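Local coordinates for protein putative alkaline phosphatase (Pseudomonas fluorescens, PDB 4F1V) that binds phosphate in the periplasm with high affinity and probably delivers it to the PstSACB ABC transporter for import, at residues A8-A13 with S146-L151; A26-V31 with V57-S62; S33-A38 with Y45-A50; A38-N43 with N295-Q300; D63-A68 with N264-V269. One frame throughout, in Å; residues are numbered along the deposited sequence. Where two conformers were deposited one is given.

Contact 1 of 5, residues A8-A13 with S146-L151; sequences ATLPQA and SGTTEL. With PI (hydrogenphosphate ion), chain B.
Phosphate oxygen O3 takes three bonds from the segment 146-151 and so joins it to L10 and T9 through the ion. T148 OG1 and S146 OG each give a proton to O3 at 2.7 Å, and T148 N adds a third bond. G147 N serves the neighbouring O1 at 2.8 Å. The segment 8-13 holds other oxygens. T9 grips O2 twice, with its backbone N and with OG1. The T9 torsion (chi1 71°) sets OG1 between N and the carbonyl carbon, and both donors can then reach the same oxygen. L10 N donates to O4 at 3.0 Å in a nearly straight bond (165°).

Direct contact is small. L10 CD1 lies 3.6 Å from T148 OG1, and L10 CD1 meets L151 CD1 at 4.4 Å. S146 is the N-cap of its helix: S146 OG accepts from T149 N at 3.0 Å while donating to the ion. The N-H groups of G147 and T148 point at the ion and probably help to stabilise it. R142 and S33 also bond it. This is the venus-flytrap cleft of a periplasmic binding protein. Helix 147-159 follows strand 138-142 on one side, and the loop between strand 5-7 and helix 12-15 faces it.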
# COMPACT_ATOMS: atom_id res chain seq x y z
N ALA A 8 -4.46 5.69 3.51
CA ALA A 8 -4.01 4.33 3.76
C ALA A 8 -3.65 4.08 5.22
O ALA A 8 -2.83 4.81 5.80
CB ALA A 8 -2.79 4.07 2.89
N THR A 9 -4.18 2.98 5.77
CA THR A 9 -3.77 2.51 7.08
C THR A 9 -2.51 1.64 7.05
O THR A 9 -1.79 1.59 8.06
CB THR A 9 -4.91 1.77 7.85
OG1 THR A 9 -5.18 0.48 7.24
CG2 THR A 9 -6.15 2.61 7.96
N LEU A 10 -2.20 0.99 5.92
CA LEU A 10 -1.05 0.08 5.88
C LEU A 10 0.21 0.76 6.44
O LEU A 10 0.93 0.11 7.24
CB LEU A 10 -0.91 -0.53 4.49
CG LEU A 10 0.38 -1.30 4.15
CD1 LEU A 10 0.12 -2.39 3.15
CD2 LEU A 10 1.49 -0.35 3.65
N PRO A 11 0.52 2.00 6.05
CA PRO A 11 1.74 2.70 6.50
C PRO A 11 1.48 3.79 7.56
O PRO A 11 2.31 4.64 7.79
CB PRO A 11 2.28 3.36 5.24
CG PRO A 11 1.00 3.82 4.58
CD PRO A 11 -0.07 2.77 4.93
N GLN A 12 0.30 3.76 8.19
CA GLN A 12 -0.00 4.92 9.06
C GLN A 12 0.98 5.04 10.23
O GLN A 12 1.27 6.17 10.62
CB GLN A 12 -1.45 4.90 9.60
CG GLN A 12 -1.64 3.78 10.65
CD GLN A 12 -3.04 3.64 11.12
OE1 GLN A 12 -4.00 3.85 10.35
NE2 GLN A 12 -3.21 3.35 12.39
N ALA A 13 1.54 3.93 10.74
CA ALA A 13 2.48 4.06 11.85
C ALA A 13 3.79 4.69 11.40
O ALA A 13 4.47 5.36 12.22
CB ALA A 13 2.73 2.69 12.52
N SER A 146 -9.69 -0.56 0.04
CA SER A 146 -8.41 -0.74 0.67
C SER A 146 -7.29 -0.94 -0.35
O SER A 146 -7.40 -1.77 -1.27
CB SER A 146 -8.49 -2.00 1.57
OG SER A 146 -7.26 -2.54 1.96
N GLY A 147 -6.21 -0.21 -0.12
CA GLY A 147 -5.00 -0.43 -0.89
C GLY A 147 -4.30 -1.74 -0.56
O GLY A 147 -3.65 -2.34 -1.46
N THR A 148 -4.37 -2.21 0.68
CA THR A 148 -3.86 -3.54 1.01
C THR A 148 -4.58 -4.59 0.16
O THR A 148 -3.97 -5.51 -0.42
CB THR A 148 -4.00 -3.88 2.48
OG1 THR A 148 -3.46 -2.82 3.30
CG2 THR A 148 -3.21 -5.15 2.81
N THR A 149 -5.90 -4.45 0.05
CA THR A 149 -6.67 -5.34 -0.85
C THR A 149 -6.15 -5.23 -2.28
O THR A 149 -6.02 -6.27 -2.95
CB THR A 149 -8.17 -5.02 -0.82
OG1 THR A 149 -8.63 -5.28 0.52
CG2 THR A 149 -8.95 -5.88 -1.83
N GLU A 150 -5.91 -4.01 -2.79
CA GLU A 150 -5.42 -3.90 -4.16
C GLU A 150 -4.07 -4.63 -4.31
O GLU A 150 -3.87 -5.40 -5.27
CB GLU A 150 -5.33 -2.42 -4.57
CG GLU A 150 -4.97 -2.27 -6.06
CD GLU A 150 -5.07 -0.82 -6.52
OE1 GLU A 150 -6.19 -0.26 -6.50
OE2 GLU A 150 -4.00 -0.22 -6.91
N LEU A 151 -3.13 -4.40 -3.39
CA LEU A 151 -1.82 -5.05 -3.50
C LEU A 151 -1.96 -6.58 -3.48
O LEU A 151 -1.25 -7.30 -4.19
CB LEU A 151 -0.89 -4.59 -2.36
CG LEU A 151 -0.43 -3.14 -2.42
CD1 LEU A 151 0.41 -2.84 -1.21
CD2 LEU A 151 0.31 -2.85 -3.72
P PI B . -5.26 0.55 3.35
O1 PI B . -5.88 1.29 2.17
O2 PI B . -5.87 1.03 4.68
O3 PI B . -5.42 -0.96 3.18
O4 PI B . -3.75 0.90 3.40

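Contact 2 of 5, residues A26-V31 with V57-S62; sequences AQYIGV and VHWAGS
Y28 reaches across to W59 and G61 with one side of its ring and its hydroxyl. CG stands anti to the backbone N (chi1 -178°), which carries the ring away from the 26-31 backbone. CB and CG are only the stem. CD1 makes the closest approach to the indole, 3.5 Å from W59 CH2, and also lies near W59 CZ2. Next along the ring, CE1 sits 3.7 Å from the same W59 CH2 and 4.0 Å from W59 CZ3. The two rings meet obliquely, with planes at 40° and centroids 5.4 Å apart. At the tip, Y28 OH rests 3.5 Å from G61 CA. G61 has no side chain, and the phenol OH lies against its backbone. The polar partner of OH is A8 O, to which it is hydrogen-bonded.

The indole N-H is tied back to the first segment by water. W59 NE1 donates to a water at 3.0 Å, and that water donates to A26 O at 2.8 Å. The bridge probably steadies the N-H end of the indole; Y28 meets the six-membered ring. F298 stacks on the W59 ring, and Y15 meets the Y28 ring. Strands 29-30 and 59-62 are not adjacent: strand 5-7 runs between them, parallel to both, and Y28 and W59 meet across it in the mixed five-stranded sheet.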
# COMPACT_ATOMS: atom_id res chain seq x y z
N ALA A 26 0.06 18.42 10.09
CA ALA A 26 -0.80 17.80 11.10
C ALA A 26 -0.55 16.29 11.15
O ALA A 26 -0.04 15.68 10.19
CB ALA A 26 -2.25 18.06 10.76
N GLN A 27 -0.89 15.67 12.25
CA GLN A 27 -0.66 14.23 12.37
C GLN A 27 -1.57 13.52 11.34
O GLN A 27 -2.74 13.80 11.13
CB GLN A 27 -0.94 13.79 13.79
CG GLN A 27 0.01 14.32 14.88
CD GLN A 27 1.49 14.03 14.51
OE1 GLN A 27 1.91 12.84 14.47
NE2 GLN A 27 2.28 15.05 14.30
N TYR A 28 -0.98 12.47 10.72
CA TYR A 28 -1.62 11.69 9.67
C TYR A 28 -2.83 10.93 10.22
O TYR A 28 -2.79 10.38 11.33
CB TYR A 28 -0.59 10.63 9.16
CG TYR A 28 -1.07 9.75 8.05
CD1 TYR A 28 -1.01 10.21 6.73
CD2 TYR A 28 -1.58 8.47 8.26
CE1 TYR A 28 -1.40 9.38 5.67
CE2 TYR A 28 -1.98 7.64 7.22
CZ TYR A 28 -1.86 8.11 5.93
OH TYR A 28 -2.19 7.32 4.85
N ILE A 29 -3.88 10.89 9.44
CA ILE A 29 -5.14 10.25 9.82
C ILE A 29 -5.41 8.99 8.96
O ILE A 29 -5.62 9.11 7.74
CB ILE A 29 -6.32 11.25 9.71
CG1 ILE A 29 -6.07 12.48 10.61
CG2 ILE A 29 -7.64 10.57 10.01
CD1 ILE A 29 -6.98 13.65 10.33
N GLY A 30 -5.39 7.84 9.58
CA GLY A 30 -5.57 6.57 8.83
C GLY A 30 -7.04 6.22 8.71
O GLY A 30 -7.73 5.96 9.73
N VAL A 31 -7.56 6.20 7.47
CA VAL A 31 -8.97 5.94 7.15
C VAL A 31 -9.14 4.97 6.01
O VAL A 31 -10.29 4.69 5.67
CB VAL A 31 -9.73 7.27 6.88
CG1 VAL A 31 -9.95 8.07 8.15
CG2 VAL A 31 -9.00 8.12 5.81
N VAL A 57 -7.97 19.52 2.63
CA VAL A 57 -7.13 18.34 2.48
C VAL A 57 -5.95 18.73 1.59
O VAL A 57 -6.16 19.28 0.50
CB VAL A 57 -7.89 17.17 1.84
CG1 VAL A 57 -6.97 15.99 1.53
CG2 VAL A 57 -9.03 16.74 2.74
N HIS A 58 -4.73 18.44 2.02
CA HIS A 58 -3.55 18.80 1.26
C HIS A 58 -2.85 17.64 0.60
O HIS A 58 -2.14 17.84 -0.40
CB HIS A 58 -2.58 19.58 2.17
CG HIS A 58 -3.21 20.81 2.75
ND1 HIS A 58 -3.83 20.80 3.95
CD2 HIS A 58 -3.41 22.03 2.18
CE1 HIS A 58 -4.35 22.00 4.14
NE2 HIS A 58 -4.18 22.75 3.07
N TRP A 59 -2.98 16.42 1.15
CA TRP A 59 -2.26 15.25 0.60
C TRP A 59 -2.98 13.99 1.11
O TRP A 59 -3.73 14.03 2.07
CB TRP A 59 -0.79 15.25 0.97
CG TRP A 59 -0.40 14.99 2.37
CD1 TRP A 59 -0.43 15.87 3.42
CD2 TRP A 59 0.12 13.76 2.93
NE1 TRP A 59 0.05 15.27 4.58
CE2 TRP A 59 0.39 13.98 4.29
CE3 TRP A 59 0.36 12.49 2.38
CZ2 TRP A 59 0.95 12.98 5.12
CZ3 TRP A 59 0.91 11.48 3.17
CH2 TRP A 59 1.21 11.74 4.54
N ALA A 60 -2.65 12.87 0.45
CA ALA A 60 -3.15 11.56 0.90
C ALA A 60 -2.05 10.49 0.79
O ALA A 60 -1.21 10.52 -0.09
CB ALA A 60 -4.36 11.11 0.14
N GLY A 61 -2.14 9.51 1.70
CA GLY A 61 -1.45 8.23 1.52
C GLY A 61 -2.40 7.23 0.87
O GLY A 61 -3.56 7.14 1.26
N SER A 62 -1.92 6.45 -0.10
CA SER A 62 -2.74 5.44 -0.73
C SER A 62 -1.87 4.28 -1.22
O SER A 62 -0.84 4.53 -1.85
CB SER A 62 -3.48 6.03 -1.93
OG SER A 62 -4.36 5.06 -2.45
O HOH W 1 -0.49 15.99 7.45

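Contact 3 of 5, residues S33-A38 with Y45-A50; sequences SGNGKA and YTKFQA. With PI (hydrogenphosphate ion), chain B.
Helix 33-42, whose first residue is part of the phosphate site, is covered along one side by the 3-10 turn 45-47 and F48. K47 does most of the touching. Its CB packs 3.6 Å from N35 O, and K47 CG lies 4.2 Å from A38 CB, further along the helix. The lysine chain then crosses the N35 side chain at about a right angle, with K47 CD 3.8 Å from N35 OD1. A bend at chi2 (-68°) keeps the chain against the helix. Beyond it, in one of two K47 conformers, a water joins the two polar ends: it donates to N35 OD1 at 2.7 Å and accepts from K47 NZ at a longer 3.3 Å. The other end of the N35 amide turns back, and ND2 donates to V31 O.

The helix lies in the connection between parallel strands 29-30 and 59-62 of the five-stranded sheet, and the 45-50 segment belongs to the return path. At the helix start, S33 N and S33 OG both donate to phosphate O1, the hydroxyl at 2.7 Å. S33 OG also accepts from D63 N, which sets the hydroxyl for the ion.

F48 meets the helix at G36. Its CB points away, but the ring swings back and offers an edge, with F48 CE1 4.2 Å from G36 CA. Y45 O accepts from both F48 N and Q49 N within the turn.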
# COMPACT_ATOMS: atom_id res chain seq x y z
N SER A 33 -7.31 3.70 1.94
CA SER A 33 -6.92 4.34 0.72
C SER A 33 -8.03 4.93 -0.08
O SER A 33 -7.90 6.00 -0.68
CB SER A 33 -6.10 3.38 -0.18
OG SER A 33 -4.86 3.00 0.40
N GLY A 34 -9.18 4.24 -0.16
CA GLY A 34 -10.32 4.81 -0.89
C GLY A 34 -10.74 6.16 -0.31
O GLY A 34 -11.00 7.14 -1.02
N ASN A 35 -10.82 6.21 1.03
CA ASN A 35 -11.15 7.48 1.70
C ASN A 35 -10.07 8.53 1.46
O ASN A 35 -10.39 9.71 1.30
CB ASN A 35 -11.38 7.25 3.18
CG ASN A 35 -12.71 6.63 3.46
OD1 ASN A 35 -13.72 7.00 2.84
ND2 ASN A 35 -12.76 5.66 4.41
N GLY A 36 -8.79 8.13 1.47
CA GLY A 36 -7.73 9.09 1.23
C GLY A 36 -7.80 9.70 -0.19
O GLY A 36 -7.66 10.92 -0.36
N LYS A 37 -8.00 8.84 -1.19
CA LYS A 37 -8.14 9.34 -2.55
C LYS A 37 -9.34 10.30 -2.66
O LYS A 37 -9.23 11.38 -3.23
CB LYS A 37 -8.27 8.19 -3.56
CG LYS A 37 -6.98 7.33 -3.68
CD LYS A 37 -7.03 6.42 -4.90
CE LYS A 37 -8.07 5.37 -4.88
NZ LYS A 37 -8.16 4.62 -6.16
N ALA A 38 -10.47 9.93 -2.09
CA ALA A 38 -11.67 10.79 -2.22
C ALA A 38 -11.42 12.13 -1.48
O ALA A 38 -11.85 13.19 -1.95
CB ALA A 38 -12.90 10.05 -1.66
N TYR A 45 -12.59 17.07 3.64
CA TYR A 45 -12.00 16.67 4.92
C TYR A 45 -12.84 15.72 5.74
O TYR A 45 -12.33 15.01 6.60
CB TYR A 45 -11.69 17.95 5.75
CG TYR A 45 -10.81 17.73 6.95
CD1 TYR A 45 -11.35 17.52 8.22
CD2 TYR A 45 -9.43 17.70 6.84
CE1 TYR A 45 -10.58 17.30 9.32
CE2 TYR A 45 -8.61 17.48 7.93
CZ TYR A 45 -9.20 17.26 9.19
OH TYR A 45 -8.45 17.05 10.31
N THR A 46 -14.14 15.62 5.42
CA THR A 46 -14.98 14.68 6.15
C THR A 46 -14.59 13.21 5.93
O THR A 46 -14.92 12.35 6.71
CB THR A 46 -16.47 14.82 5.87
OG1 THR A 46 -16.82 14.32 4.57
CG2 THR A 46 -16.99 16.24 6.08
N LYS A 47 -13.82 12.95 4.84
CA LYS A 47 -13.26 11.62 4.58
C LYS A 47 -12.12 11.26 5.54
O LYS A 47 -11.81 10.07 5.71
CB LYS A 47 -12.84 11.53 3.12
CG LYS A 47 -13.90 11.73 2.05
CD LYS A 47 -14.88 10.57 2.06
CE LYS A 47 -16.26 10.97 1.58
NZ LYS A 47 -16.85 9.78 0.89
N PHE A 48 -11.53 12.29 6.12
CA PHE A 48 -10.53 12.12 7.20
C PHE A 48 -11.21 12.08 8.57
O PHE A 48 -10.92 11.19 9.37
CB PHE A 48 -9.49 13.21 7.18
CG PHE A 48 -8.48 13.19 6.04
CD1 PHE A 48 -8.32 12.12 5.17
CD2 PHE A 48 -7.63 14.28 5.88
CE1 PHE A 48 -7.40 12.14 4.16
CE2 PHE A 48 -6.69 14.31 4.88
CZ PHE A 48 -6.56 13.25 4.01
N GLN A 49 -12.05 13.10 8.85
CA GLN A 49 -12.72 13.20 10.13
C GLN A 49 -14.17 13.43 9.85
O GLN A 49 -14.62 14.56 9.47
CB GLN A 49 -12.16 14.31 11.03
CG GLN A 49 -10.70 14.13 11.40
CD GLN A 49 -10.21 15.15 12.40
OE1 GLN A 49 -10.76 16.26 12.53
NE2 GLN A 49 -9.17 14.80 13.11
N ALA A 50 -14.96 12.41 10.07
CA ALA A 50 -16.41 12.53 9.82
C ALA A 50 -16.91 13.71 10.65
O ALA A 50 -16.48 13.93 11.80
CB ALA A 50 -17.09 11.24 10.30
P PI B . -5.26 0.55 3.35
O1 PI B . -5.88 1.29 2.17
O2 PI B . -5.87 1.03 4.68
O3 PI B . -5.42 -0.96 3.18
O4 PI B . -3.75 0.90 3.40
O HOH W 2 -16.38 7.41 3.08

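Contact 4 of 5, residues A38-N43 with N295-Q300; sequences AAFLNN and NLIFSQ
The F40 ring has I297 over one face and S299 N at its edge. The methyl I297 CG2 makes a CH-pi contact, 3.8 Å from the ring centroid. It is offset toward the rim, and its closest ring atom is F40 CD2. The backbone N of S299 comes near the ring plane, 3.8 Å from F40 CZ. F298 O comes in obliquely, 3.5 Å from F40 CZ.

This is a helix packed on a sheet, as in the alpha/beta lobes of periplasmic binding proteins. Helix 33-42 lies on strand 291-299 of the mixed five-stranded sheet. The axes of the short segments are 9.6 Å apart and nearly aligned, with an angle of 18° between their directions. F40 spans that gap. Its CG is anti to the backbone N (chi1 179°), and the ring extends straight from the helix to the strand. I297 points back toward the helix, while F298 points to the other side of the sheet, where its ring stacks on W59. R369 makes a cation-pi contact with the F40 ring and also donates to F40 O.

N43 has a positive phi and closes a Schellman motif, with N43 N bonded back to F40 O. A38 O accepts two bonds from N42, one from its backbone N and one from its side chain. In the second, N42 ND2 lies 3.0 Å from A38 O, in the carbonyl plane on a lone pair, and A38 O is 20° out of the amide plane of N42.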
# COMPACT_ATOMS: atom_id res chain seq x y z
N ALA A 38 -10.47 9.93 -2.09
CA ALA A 38 -11.67 10.79 -2.22
C ALA A 38 -11.42 12.13 -1.48
O ALA A 38 -11.85 13.19 -1.95
CB ALA A 38 -12.90 10.05 -1.66
N ALA A 39 -10.78 12.06 -0.32
CA ALA A 39 -10.47 13.28 0.44
C ALA A 39 -9.69 14.27 -0.42
O ALA A 39 -10.00 15.46 -0.50
CB ALA A 39 -9.68 12.91 1.70
N PHE A 40 -8.60 13.76 -1.04
CA PHE A 40 -7.76 14.65 -1.85
C PHE A 40 -8.51 15.14 -3.10
O PHE A 40 -8.52 16.33 -3.40
CB PHE A 40 -6.47 13.90 -2.21
CG PHE A 40 -5.58 14.79 -3.08
CD1 PHE A 40 -4.66 15.63 -2.46
CD2 PHE A 40 -5.65 14.80 -4.45
CE1 PHE A 40 -3.81 16.47 -3.21
CE2 PHE A 40 -4.85 15.64 -5.21
CZ PHE A 40 -3.94 16.45 -4.58
N LEU A 41 -9.08 14.21 -3.85
CA LEU A 41 -9.63 14.53 -5.16
C LEU A 41 -10.77 15.54 -5.11
O LEU A 41 -10.97 16.32 -6.04
CB LEU A 41 -10.04 13.27 -5.90
CG LEU A 41 -8.89 12.28 -6.25
CD1 LEU A 41 -9.52 10.92 -6.60
CD2 LEU A 41 -8.00 12.83 -7.36
N ASN A 42 -11.53 15.50 -4.01
CA ASN A 42 -12.70 16.36 -3.82
C ASN A 42 -12.48 17.46 -2.78
O ASN A 42 -13.38 18.23 -2.48
CB ASN A 42 -13.93 15.47 -3.37
CG ASN A 42 -14.18 14.42 -4.43
OD1 ASN A 42 -14.65 14.74 -5.52
ND2 ASN A 42 -13.81 13.17 -4.16
N ASN A 43 -11.27 17.53 -2.21
CA ASN A 43 -11.00 18.42 -1.10
C ASN A 43 -12.07 18.30 -0.00
O ASN A 43 -12.68 19.28 0.40
CB ASN A 43 -10.82 19.88 -1.55
CG ASN A 43 -10.28 20.74 -0.41
OD1 ASN A 43 -9.51 20.24 0.41
ND2 ASN A 43 -10.65 22.00 -0.40
N ASN A 295 1.96 4.73 -1.63
CA ASN A 295 2.20 5.96 -2.39
C ASN A 295 1.72 7.22 -1.65
O ASN A 295 0.93 7.17 -0.72
CB ASN A 295 1.49 5.87 -3.76
CG ASN A 295 1.72 4.50 -4.37
OD1 ASN A 295 2.88 4.05 -4.50
ND2 ASN A 295 0.66 3.86 -4.75
N LEU A 296 2.25 8.35 -2.16
CA LEU A 296 1.79 9.71 -1.75
C LEU A 296 1.03 10.35 -2.92
O LEU A 296 1.38 10.16 -4.09
CB LEU A 296 3.00 10.61 -1.50
CG LEU A 296 4.09 10.13 -0.51
CD1 LEU A 296 5.21 11.15 -0.37
CD2 LEU A 296 3.51 9.77 0.82
N ILE A 297 0.04 11.17 -2.58
CA ILE A 297 -0.67 12.00 -3.53
C ILE A 297 -0.67 13.43 -2.97
O ILE A 297 -1.15 13.67 -1.85
CB ILE A 297 -2.11 11.52 -3.74
CG1 ILE A 297 -2.13 10.06 -4.26
CG2 ILE A 297 -2.86 12.45 -4.73
CD1 ILE A 297 -3.52 9.42 -4.14
N PHE A 298 -0.08 14.36 -3.74
CA PHE A 298 0.06 15.78 -3.38
C PHE A 298 -0.42 16.64 -4.58
O PHE A 298 -0.65 16.13 -5.67
CB PHE A 298 1.53 16.12 -3.05
CG PHE A 298 1.97 15.76 -1.64
CD1 PHE A 298 2.28 14.46 -1.27
CD2 PHE A 298 2.02 16.76 -0.67
CE1 PHE A 298 2.66 14.17 0.05
CE2 PHE A 298 2.37 16.46 0.63
CZ PHE A 298 2.70 15.19 0.98
N SER A 299 -0.50 17.96 -4.33
CA SER A 299 -0.60 18.93 -5.44
C SER A 299 0.76 19.46 -5.80
O SER A 299 1.62 19.66 -4.92
CB SER A 299 -1.52 20.08 -4.97
OG SER A 299 -1.77 20.96 -6.09
N GLN A 300 0.94 19.78 -7.09
CA GLN A 300 2.13 20.54 -7.47
C GLN A 300 2.08 21.97 -6.89
O GLN A 300 3.11 22.57 -6.65
CB GLN A 300 2.28 20.63 -8.97
CG GLN A 300 3.55 21.28 -9.44
CD GLN A 300 3.70 21.40 -10.94
OE1 GLN A 300 2.91 20.84 -11.73
NE2 GLN A 300 4.75 22.09 -11.35

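Contact 5 of 5, residues D63-A68 with N264-V269; sequences DSKLSA and NPDAWV. With PI (hydrogenphosphate ion), chain B.
Two irregular backbones face each other here, with the CA atoms of K65 and V269 7.3 Å apart and those of L66 and D266 at 7.1 Å. K65 carries the contact. Its chain runs past V269 in the opposite direction, with K65 CG 3.6 Å from V269 CG1. A bend at chi3 (66°) then turns the ammonium into the 264-269 turn. There K65 NZ donates to V269 O at 2.9 Å, in the carbonyl plane, and to D266 O at 3.0 Å, tilted 15° from the D266 carbonyl plane. It also forms a salt bridge of 3.2 Å with D266 OD2. The D266 side chain crosses the K65 side chain at about a right angle.

Residues 265-268 have helical angles without regular helical bonds. The turn opens with an Asx turn, in which N264 OD1 accepts from D266 N. The 63-68 loop leads from strand 59-62 of the sheet to helix 68-77, where S67 is the N-cap. Water links the loops again, donating to L66 O and to D266 OD2. At the far end of the loop, D63 OD2 lies 2.5 Å from phosphate O4, so close that one of the two acid groups probably carries a proton. T294 OG1 bonds D63 OD1 and helps to position the carboxylate.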
# COMPACT_ATOMS: atom_id res chain seq x y z
N ASP A 63 -2.29 3.05 -0.98
CA ASP A 63 -1.72 1.88 -1.63
C ASP A 63 -2.61 1.36 -2.78
O ASP A 63 -2.34 0.29 -3.35
CB ASP A 63 -1.24 0.73 -0.66
CG ASP A 63 -1.64 1.00 0.80
OD1 ASP A 63 -0.83 1.50 1.58
OD2 ASP A 63 -2.83 0.71 1.08
N SER A 64 -3.63 2.14 -3.12
CA SER A 64 -4.43 1.97 -4.32
C SER A 64 -4.04 3.05 -5.35
O SER A 64 -4.06 4.25 -5.03
CB SER A 64 -5.92 2.11 -4.01
OG SER A 64 -6.71 2.20 -5.16
N LYS A 65 -3.72 2.67 -6.57
CA LYS A 65 -3.44 3.66 -7.61
C LYS A 65 -4.68 4.50 -7.93
O LYS A 65 -5.82 4.04 -7.87
CB LYS A 65 -2.99 2.99 -8.89
CG LYS A 65 -1.52 2.47 -8.80
CD LYS A 65 -0.88 2.13 -10.11
CE LYS A 65 -0.58 3.16 -11.12
NZ LYS A 65 0.44 2.56 -12.15
N LEU A 66 -4.40 5.74 -8.33
CA LEU A 66 -5.44 6.57 -8.94
C LEU A 66 -5.91 5.92 -10.26
O LEU A 66 -5.09 5.58 -11.11
CB LEU A 66 -4.90 7.98 -9.16
CG LEU A 66 -4.71 8.75 -7.87
CD1 LEU A 66 -3.78 9.92 -8.10
CD2 LEU A 66 -6.03 9.32 -7.31
N SER A 67 -7.23 5.75 -10.40
CA SER A 67 -7.76 5.13 -11.59
C SER A 67 -7.79 6.14 -12.74
O SER A 67 -7.67 7.35 -12.58
CB SER A 67 -9.19 4.65 -11.34
OG SER A 67 -10.02 5.80 -11.19
N ALA A 68 -8.09 5.61 -13.95
CA ALA A 68 -8.20 6.49 -15.12
C ALA A 68 -9.25 7.57 -14.89
O ALA A 68 -9.08 8.73 -15.26
CB ALA A 68 -8.49 5.70 -16.37
N ASN A 264 2.69 11.98 -16.56
CA ASN A 264 1.55 11.16 -16.27
C ASN A 264 1.67 10.58 -14.88
O ASN A 264 2.56 9.73 -14.63
CB ASN A 264 1.47 10.01 -17.29
CG ASN A 264 0.25 9.15 -17.11
OD1 ASN A 264 -0.50 9.28 -16.13
ND2 ASN A 264 0.10 8.20 -18.03
N PRO A 265 0.84 10.98 -13.90
CA PRO A 265 0.98 10.42 -12.57
C PRO A 265 0.90 8.89 -12.51
O PRO A 265 1.46 8.25 -11.60
CB PRO A 265 -0.17 11.06 -11.76
CG PRO A 265 -0.50 12.30 -12.50
CD PRO A 265 -0.20 12.02 -13.96
N ASP A 266 0.15 8.25 -13.41
CA ASP A 266 0.07 6.79 -13.37
C ASP A 266 1.45 6.14 -13.60
O ASP A 266 1.70 5.05 -13.11
CB ASP A 266 -0.92 6.30 -14.43
CG ASP A 266 -1.15 4.80 -14.37
OD1 ASP A 266 -0.64 4.07 -15.25
OD2 ASP A 266 -1.88 4.37 -13.45
N ALA A 267 2.34 6.80 -14.37
CA ALA A 267 3.63 6.22 -14.71
C ALA A 267 4.53 6.10 -13.52
O ALA A 267 5.56 5.39 -13.59
CB ALA A 267 4.27 7.02 -15.79
N TRP A 268 4.26 6.82 -12.43
CA TRP A 268 5.15 6.87 -11.29
C TRP A 268 5.01 5.71 -10.32
O TRP A 268 5.89 5.47 -9.53
CB TRP A 268 4.90 8.19 -10.54
CG TRP A 268 5.64 9.34 -11.22
CD1 TRP A 268 5.18 10.12 -12.26
CD2 TRP A 268 6.97 9.78 -10.97
NE1 TRP A 268 6.14 11.00 -12.65
CE2 TRP A 268 7.27 10.84 -11.91
CE3 TRP A 268 7.98 9.42 -10.05
CZ2 TRP A 268 8.50 11.51 -11.91
CZ3 TRP A 268 9.21 10.07 -10.09
CH2 TRP A 268 9.45 11.08 -11.02
N VAL A 269 3.83 5.05 -10.32
CA VAL A 269 3.60 3.95 -9.33
C VAL A 269 3.81 2.62 -10.01
O VAL A 269 2.99 2.18 -10.84
CB VAL A 269 2.17 4.00 -8.73
CG1 VAL A 269 1.97 2.80 -7.81
CG2 VAL A 269 1.98 5.32 -8.00
P PI B . -5.26 0.55 3.35
O1 PI B . -5.88 1.29 2.17
O2 PI B . -5.87 1.03 4.68
O3 PI B . -5.42 -0.96 3.18
O4 PI B . -3.75 0.90 3.40
O HOH W 3 -2.40 5.89 -11.21
O HOH W 4 -4.70 5.27 -14.05
O HOH W 5 -4.62 3.98 -13.30

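How the contacts relate
Contacts 1, 3 and 5 all reach the phosphate: contact 1 holds it from two facing segments, contact 3 adds S33 and contact 5 adds D63. They also bind one another. K37 NZ of contact 3 lies 3.0 Å from K65 O of contact 5. E150 of contact 1 takes S64 OG and the backbone N of K65, with E150 OE1 2.8 Å from S64 OG. Contact 2 backs the site through the strand pairing of A8 N with G61 O, 2.8 Å apart. Contacts 2 and 4 meet in the sheet, where strands 59-62 and 291-299 are neighbours. Contact 4 shares A38 and helix 33-42 with contact 3. Its I297 side chain is about 11 Å from the ion.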